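PDB 3NRN: amine oxidase domain-containing protein from Pyrococcus furiosus, which binds adenosine monophosphate in a Rossmann-type nucleotide site and is probably a flavin-dependent oxidoreductase of the amine oxidase family, its substrate unknown. Local coordinates for residues I215-K220 and N372-V377; A17-A20 and E25-V28. All coordinates share one frame; numbering follows the deposited sequence.

Contact 1 of 2, residues I215-K220 and N372-V377; sequences INIEEK and NEVLVV
I217 reaches V374 and E373 with two different branches, and its side chain can be followed outward from CB to trace the contact. At CB the chain divides. CG2, anti to the backbone N because chi1 is -63°, is the branch that runs to the glutamate: it lies 2.9 Å from E373 OE2, shorter than a methyl and an oxygen normally allow and so doubtful in detail. The other branch passes through CG1 and folds back at chi2 (-52°), which brings the tip CD1 to 3.3 Å from V374 CG2, tighter than ordinary carbon packing; CD1 also has E373 CG at 3.9 Å. The two side chains of I217 and E373 cross at about a right angle. V374 CG2 is shared, for I215 CG2 touches it from the strand at 4.0 Å. E373 OE1 accepts a hydrogen bond from N372 N at 3.1 Å, met nearly along its C-O axis. I248 of helix 241-248 packs on I215, I217 and V374 alike. No hydrogen bond joins the two segments, so side-chain packing alone connects the turn after strand 212-216, closed by an Asx motif in which N216 OD1 accepts from E219 N, to edge strand 374-376 of the parallel Rossmann-type sheet.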
loop_
_atom_site.group_PDB
_atom_site.type_symbol
_atom_site.label_atom_id
_atom_site.label_comp_id
_atom_site.label_asym_id
_atom_site.label_seq_id
_atom_site.Cartn_x
_atom_site.Cartn_y
_atom_site.Cartn_z
ATOM N N ILE A 215 23.726 -5.855 -9.098
ATOM C CA ILE A 215 23.617 -4.463 -9.519
ATOM C C ILE A 215 25.021 -3.967 -9.206
ATOM O O ILE A 215 25.337 -3.663 -8.057
ATOM C CB ILE A 215 22.587 -3.667 -8.681
ATOM C CG1 ILE A 215 21.196 -4.283 -8.835
ATOM C CG2 ILE A 215 22.561 -2.213 -9.135
ATOM C CD1 ILE A 215 20.110 -3.598 -7.996
ATOM N N ASN A 216 25.873 -3.926 -10.224
ATOM C CA ASN A 216 27.251 -3.506 -10.020
ATOM C C ASN A 216 27.393 -1.990 -10.066
ATOM O O ASN A 216 27.320 -1.385 -11.129
ATOM C CB ASN A 216 28.158 -4.152 -11.069
ATOM C CG ASN A 216 29.632 -3.946 -10.769
ATOM O OD1 ASN A 216 30.049 -2.856 -10.370
ATOM N ND2 ASN A 216 30.431 -4.991 -10.969
ATOM N N ILE A 217 27.605 -1.391 -8.898
ATOM C CA ILE A 217 27.751 0.061 -8.759
ATOM C C ILE A 217 28.964 0.662 -9.460
ATOM O O ILE A 217 28.876 1.733 -10.052
ATOM C CB ILE A 217 27.814 0.464 -7.268
ATOM C CG1 ILE A 217 26.501 0.091 -6.593
ATOM C CG2 ILE A 217 28.070 1.952 -7.124
ATOM C CD1 ILE A 217 25.309 0.618 -7.312
ATOM N N GLU A 218 30.099 -0.016 -9.380
ATOM C CA GLU A 218 31.304 0.485 -10.026
ATOM C C GLU A 218 31.187 0.476 -11.554
ATOM O O GLU A 218 31.545 1.450 -12.215
ATOM C CB GLU A 218 32.511 -0.345 -9.588
ATOM C CG GLU A 218 32.861 -0.184 -8.115
ATOM C CD GLU A 218 34.068 -1.010 -7.707
ATOM O OE1 GLU A 218 35.114 -0.908 -8.383
ATOM O OE2 GLU A 218 33.976 -1.757 -6.709
ATOM N N GLU A 219 30.676 -0.617 -12.113
ATOM C CA GLU A 219 30.538 -0.732 -13.567
ATOM C C GLU A 219 29.262 -0.074 -14.053
ATOM O O GLU A 219 29.148 0.305 -15.222
ATOM C CB GLU A 219 30.476 -2.201 -14.001
ATOM C CG GLU A 219 31.594 -3.110 -13.524
ATOM C CD GLU A 219 31.440 -4.523 -14.073
ATOM O OE1 GLU A 219 30.309 -5.051 -14.041
ATOM O OE2 GLU A 219 32.444 -5.109 -14.530
ATOM N N LYS A 220 28.300 0.047 -13.146
ATOM C CA LYS A 220 26.996 0.601 -13.471
ATOM C C LYS A 220 26.363 -0.336 -14.500
ATOM O O LYS A 220 25.971 0.069 -15.596
ATOM C CB LYS A 220 27.114 2.030 -14.017
ATOM C CG LYS A 220 27.706 3.016 -13.014
ATOM C CD LYS A 220 27.478 4.470 -13.425
ATOM C CE LYS A 220 26.033 4.901 -13.215
ATOM N NZ LYS A 220 25.809 6.326 -13.609
ATOM N N ASN A 372 22.981 7.126 -4.423
ATOM C CA ASN A 372 22.302 8.050 -5.326
ATOM C C ASN A 372 22.106 7.492 -6.739
ATOM O O ASN A 372 21.163 7.875 -7.435
ATOM C CB ASN A 372 23.087 9.364 -5.428
ATOM C CG ASN A 372 23.381 9.985 -4.070
ATOM O OD1 ASN A 372 22.526 10.013 -3.186
ATOM N ND2 ASN A 372 24.590 10.501 -3.908
ATOM N N GLU A 373 23.003 6.606 -7.169
ATOM C CA GLU A 373 22.920 6.012 -8.506
ATOM C C GLU A 373 21.882 4.899 -8.519
ATOM O O GLU A 373 21.380 4.509 -9.574
ATOM C CB GLU A 373 24.280 5.447 -8.945
ATOM C CG GLU A 373 24.869 4.381 -8.025
ATOM C CD GLU A 373 25.730 4.965 -6.902
ATOM O OE1 GLU A 373 25.217 5.771 -6.095
ATOM O OE2 GLU A 373 26.928 4.611 -6.829
ATOM N N VAL A 374 21.587 4.377 -7.334
ATOM C CA VAL A 374 20.583 3.334 -7.184
ATOM C C VAL A 374 19.662 3.792 -6.077
ATOM O O VAL A 374 20.128 4.158 -4.997
ATOM C CB VAL A 374 21.193 1.976 -6.756
ATOM C CG1 VAL A 374 20.089 0.944 -6.604
ATOM C CG2 VAL A 374 22.216 1.514 -7.776
ATOM N N LEU A 375 18.361 3.783 -6.352
ATOM C CA LEU A 375 17.365 4.182 -5.365
ATOM C C LEU A 375 16.340 3.077 -5.200
ATOM O O LEU A 375 16.146 2.255 -6.090
ATOM C CB LEU A 375 16.652 5.470 -5.784
ATOM C CG LEU A 375 17.494 6.735 -5.948
ATOM C CD1 LEU A 375 16.559 7.906 -6.220
ATOM C CD2 LEU A 375 18.332 6.992 -4.687
ATOM N N VAL A 376 15.679 3.071 -4.055
ATOM C CA VAL A 376 14.673 2.062 -3.752
ATOM C C VAL A 376 13.270 2.663 -3.739
ATOM O O VAL A 376 13.058 3.732 -3.167
ATOM C CB VAL A 376 14.959 1.425 -2.360
ATOM C CG1 VAL A 376 13.796 0.524 -1.924
ATOM C CG2 VAL A 376 16.249 0.630 -2.412
ATOM N N VAL A 377 12.319 1.996 -4.390
ATOM C CA VAL A 377 10.928 2.453 -4.373
ATOM C C VAL A 377 10.076 1.232 -4.080
ATOM O O VAL A 377 10.558 0.100 -4.211
ATOM C CB VAL A 377 10.464 3.095 -5.719
ATOM C CG1 VAL A 377 11.319 4.316 -6.034
ATOM C CG2 VAL A 377 10.519 2.070 -6.860
#

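Contact 2 of 2, residues A17-A20 and E25-V28; sequences AFLA and EIIV
I26 packs against L19 and A20 within a beta-alpha-beta unit, strand 2-6, helix 10-21 and strand 25-29, the opening unit of the Rossmann-type fold that carries the GxGxxG pattern. Along the second segment, E25 starts the strand with its CB directed away from the helix, and its backbone is hydrogen-bonded to A3 of neighbouring parallel strand 2-6 and to M1 just before it. I26 comes next and makes the contact: its CB is directed toward the helix, and it touches both L19 and A20. With chi1 at -63° its CG1 stands anti to the carbonyl carbon, and chi2 of -66° turns CD1 to L19, whose side chain it crosses at about a right angle. CD1 lies 3.6 Å from L19 CB and 4.1 Å from L19 CD1. Replaced by alanine, I26 would lose everything beyond CB, which would probably leave a gap facing L19 CB and the backbone at A20. Further along, I27 continues the backbone pairing with A3 and V5, while V28 sets its side chain on V5 and A8. All three touching residues are buried, and no hydrogen bond crosses between the segments. I26 CG1 lies 3.7 Å from A20 N on the helix backbone and 3.9 Å from the A20 CB methyl.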
loop_
_atom_site.group_PDB
_atom_site.type_symbol
_atom_site.label_atom_id
_atom_site.label_comp_id
_atom_site.label_asym_id
_atom_site.label_seq_id
_atom_site.Cartn_x
_atom_site.Cartn_y
_atom_site.Cartn_z
ATOM N N ALA A 17 7.317 4.415 -15.867
ATOM C CA ALA A 17 6.377 5.153 -16.682
ATOM C C ALA A 17 6.700 6.648 -16.660
ATOM O O ALA A 17 6.735 7.295 -17.706
ATOM C CB ALA A 17 4.966 4.916 -16.178
ATOM N N PHE A 18 6.944 7.196 -15.473
ATOM C CA PHE A 18 7.241 8.624 -15.357
ATOM C C PHE A 18 8.478 9.009 -16.153
ATOM O O PHE A 18 8.480 10.005 -16.886
ATOM C CB PHE A 18 7.453 9.027 -13.890
ATOM C CG PHE A 18 7.643 10.510 -13.690
ATOM C CD1 PHE A 18 6.549 11.343 -13.473
ATOM C CD2 PHE A 18 8.916 11.082 -13.752
ATOM C CE1 PHE A 18 6.720 12.731 -13.319
ATOM C CE2 PHE A 18 9.101 12.467 -13.600
ATOM C CZ PHE A 18 7.997 13.292 -13.383
ATOM N N LEU A 19 9.531 8.212 -16.004
ATOM C CA LEU A 19 10.789 8.473 -16.684
ATOM C C LEU A 19 10.718 8.236 -18.191
ATOM O O LEU A 19 11.338 8.967 -18.963
ATOM C CB LEU A 19 11.898 7.624 -16.055
ATOM C CG LEU A 19 12.223 7.983 -14.599
ATOM C CD1 LEU A 19 13.211 6.982 -14.018
ATOM C CD2 LEU A 19 12.797 9.402 -14.529
ATOM N N ALA A 20 9.965 7.225 -18.614
ATOM C CA ALA A 20 9.834 6.942 -20.044
ATOM C C ALA A 20 9.104 8.111 -20.695
ATOM O O ALA A 20 9.459 8.555 -21.789
ATOM C CB ALA A 20 9.058 5.662 -20.259
ATOM N N GLU A 25 15.427 6.417 -21.555
ATOM C CA GLU A 25 15.413 5.051 -22.067
ATOM C C GLU A 25 15.232 4.122 -20.862
ATOM O O GLU A 25 16.126 3.992 -20.019
ATOM C CB GLU A 25 16.733 4.760 -22.786
ATOM C CG GLU A 25 16.825 3.380 -23.400
ATOM C CD GLU A 25 18.242 3.031 -23.815
ATOM O OE1 GLU A 25 18.887 3.863 -24.488
ATOM O OE2 GLU A 25 18.708 1.926 -23.469
ATOM N N ILE A 26 14.066 3.484 -20.790
ATOM C CA ILE A 26 13.723 2.603 -19.677
ATOM C C ILE A 26 13.685 1.109 -19.998
ATOM O O ILE A 26 13.140 0.691 -21.018
ATOM C CB ILE A 26 12.333 2.978 -19.098
ATOM C CG1 ILE A 26 12.366 4.392 -18.517
ATOM C CG2 ILE A 26 11.892 1.942 -18.062
ATOM C CD1 ILE A 26 13.242 4.541 -17.313
ATOM N N ILE A 27 14.265 0.313 -19.108
ATOM C CA ILE A 27 14.247 -1.136 -19.249
ATOM C C ILE A 27 13.843 -1.748 -17.912
ATOM O O ILE A 27 14.574 -1.653 -16.918
ATOM C CB ILE A 27 15.628 -1.703 -19.668
ATOM C CG1 ILE A 27 16.021 -1.160 -21.047
ATOM C CG2 ILE A 27 15.571 -3.226 -19.712
ATOM C CD1 ILE A 27 17.356 -1.670 -21.556
ATOM N N VAL A 28 12.665 -2.355 -17.880
ATOM C CA VAL A 28 12.181 -2.995 -16.661
ATOM C C VAL A 28 12.540 -4.479 -16.720
ATOM O O VAL A 28 12.303 -5.146 -17.729
ATOM C CB VAL A 28 10.657 -2.838 -16.523
ATOM C CG1 VAL A 28 10.182 -3.424 -15.195
ATOM C CG2 VAL A 28 10.282 -1.356 -16.633
#

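From the N terminus, strand 2-6 leads into helix 10-21, and contact 2 closes first: only four residues separate A17-A20 from E25-V28, so it fastens a short local turn between helix and strand. Contact 1 opens later and closes across 151 intervening residues, which hold 31 helical and 42 strand residues. The two therefore stand in series, neither nesting nor crossing. Both reach the same parallel sheet, ordered 205-207, 25-29, 2-6, 234-237, 374-376: contact 2 fixes a helix to its second strand, contact 1 brings the three-stranded antiparallel sheet to its edge strand 374-376. Their centres lie 16 Å apart, with nearest atoms about 9 Å apart.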